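Local coordinates for protein putative malic enzyme ((S)-malate:NAD+ oxidoreductase (decarboxylating)) (Streptococcus pyogenes, PDB 2A9F) that probably catalyses the NAD+-dependent oxidative decarboxylation of (S)-malate with the help of a divalent metal ion, at residues 147-150 / 151-154. Numbering follows the deposited sequence.
Sequences IEQR and LIKE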
loop_
_atom_site.group_PDB
_atom_site.type_symbol
_atom_site.label_atom_id
_atom_site.label_comp_id
_atom_site.label_asym_id
_atom_site.label_seq_id
_atom_site.Cartn_x
_atom_site.Cartn_y
_atom_site.Cartn_z
ATOM N N ILE A 147 8.039 -17.140 7.462
ATOM C CA ILE A 147 7.069 -16.180 6.936
ATOM C C ILE A 147 6.854 -16.389 5.438
ATOM O O ILE A 147 5.723 -16.354 4.954
ATOM C CB ILE A 147 7.547 -14.730 7.156
ATOM C CG1 ILE A 147 7.540 -14.407 8.648
ATOM C CG2 ILE A 147 6.672 -13.759 6.366
ATOM C CD1 ILE A 147 7.983 -13.010 8.955
ATOM N N GLU A 148 7.943 -16.614 4.709
ATOM C CA GLU A 148 7.857 -16.810 3.273
ATOM C C GLU A 148 7.172 -18.111 2.895
ATOM O O GLU A 148 6.349 -18.140 1.978
ATOM C CB GLU A 148 9.244 -16.791 2.641
ATOM C CG GLU A 148 9.182 -16.760 1.131
ATOM C CD GLU A 148 10.480 -17.176 0.472
ATOM O OE1 GLU A 148 10.921 -18.322 0.694
ATOM O OE2 GLU A 148 11.053 -16.361 -0.276
ATOM N N GLN A 149 7.515 -19.189 3.593
ATOM C CA GLN A 149 6.934 -20.493 3.302
ATOM C C GLN A 149 5.441 -20.559 3.614
ATOM O O GLN A 149 4.659 -21.122 2.847
ATOM C CB GLN A 149 7.689 -21.578 4.065
ATOM C CG GLN A 149 9.178 -21.627 3.714
ATOM C CD GLN A 149 9.429 -21.740 2.213
ATOM O OE1 GLN A 149 9.199 -22.790 1.604
ATOM N NE2 GLN A 149 9.896 -20.649 1.608
ATOM N N ARG A 150 5.049 -19.984 4.741
ATOM C CA ARG A 150 3.649 -19.970 5.121
ATOM C C ARG A 150 2.883 -19.051 4.160
ATOM O O ARG A 150 1.697 -19.265 3.894
ATOM C CB ARG A 150 3.495 -19.462 6.562
ATOM C CG ARG A 150 3.785 -20.492 7.647
ATOM C CD ARG A 150 2.546 -21.323 7.990
ATOM N NE ARG A 150 1.550 -20.513 8.682
ATOM C CZ ARG A 150 1.712 -20.021 9.908
ATOM N NH1 ARG A 150 2.828 -20.265 10.585
ATOM N NH2 ARG A 150 0.768 -19.264 10.450
ATOM N N LEU A 151 3.573 -18.035 3.641
ATOM C CA LEU A 151 2.978 -17.050 2.731
ATOM C C LEU A 151 2.814 -17.592 1.317
ATOM O O LEU A 151 1.817 -17.324 0.639
ATOM C CB LEU A 151 3.845 -15.794 2.711
ATOM C CG LEU A 151 3.289 -14.467 3.227
ATOM C CD1 LEU A 151 2.236 -14.659 4.278
ATOM C CD2 LEU A 151 4.450 -13.675 3.762
ATOM N N ILE A 152 3.815 -18.348 0.883
ATOM C CA ILE A 152 3.815 -18.970 -0.430
ATOM C C ILE A 152 2.694 -20.000 -0.499
ATOM O O ILE A 152 1.975 -20.094 -1.493
ATOM C CB ILE A 152 5.143 -19.706 -0.683
ATOM C CG1 ILE A 152 6.244 -18.695 -1.027
ATOM C CG2 ILE A 152 4.951 -20.755 -1.768
ATOM C CD1 ILE A 152 7.612 -19.326 -1.254
ATOM N N LYS A 153 2.573 -20.778 0.572
ATOM C CA LYS A 153 1.577 -21.833 0.672
ATOM C C LYS A 153 0.166 -21.289 0.841
ATOM O O LYS A 153 -0.738 -21.664 0.100
ATOM C CB LYS A 153 1.931 -22.768 1.838
ATOM C CG LYS A 153 2.349 -24.184 1.428
ATOM C CD LYS A 153 1.165 -24.954 0.811
ATOM C CE LYS A 153 1.467 -26.439 0.544
ATOM N NZ LYS A 153 2.468 -26.707 -0.548
ATOM N N GLU A 154 -0.017 -20.388 1.798
ATOM C CA GLU A 154 -1.333 -19.819 2.064
ATOM C C GLU A 154 -1.845 -18.704 1.141
ATOM O O GLU A 154 -3.033 -18.393 1.171
ATOM C CB GLU A 154 -1.389 -19.353 3.525
ATOM C CG GLU A 154 -1.483 -20.508 4.519
ATOM C CD GLU A 154 -1.129 -20.119 5.945
ATOM O OE1 GLU A 154 -1.626 -19.082 6.432
ATOM O OE2 GLU A 154 -0.359 -20.868 6.585
#
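Bends at chi2 (-87°) and chi3 bring the Arg150 side chain round alongside Glu154, whose own chain runs extended beyond CG. The two lie side by side one helical turn apart, and a salt bridge joins them: Arg150 NE stands 2.9 Å from Glu154 OE2. The NE-H of Arg150 approaches the syn side of the carboxylate, the oxygen lies in the guanidinium plane, and the two planes are nearly coplanar, 27° apart. Both ends have further partners on helix 117-127, since Arg150 NH2 pairs with Glu118 and Glu154 OE1 with Lys125. Together these bonds hold both flat groups in place, and the acidic and basic groups, alternating along the chain of pairs, would largely offset one another's charge.

Beneath them the i to i+4 backbone bonds continue, from Ile152 N to Glu148 O at 2.8 Å and from Glu154 N to Arg150 O at 2.9 Å, whereas that from Leu151 N to Ile147 O is weak, its N-H...O angle only 133°. On the buried side, Ile147 CG2 meets Leu151 CD2 at 3.4 Å, and both residues pack on Leu136 of strand 133-136 and on helix 117-127. Around the helix, the methylene CG of Glu148 runs beside Ile152 CD1 at 3.8 Å, while its carboxylate oxygen OE2 accepts a hydrogen bond from His161 N.

The salt bridge is an i to i+4 pair along an alpha-helix, and buried Ile147 and Leu151 against exposed Gln149 and Lys153 make helix 143-154 amphipathic, as the crossover between parallel strands 133-136 and 159-161 in a beta-alpha-beta unit of the malic enzyme N-terminal domain.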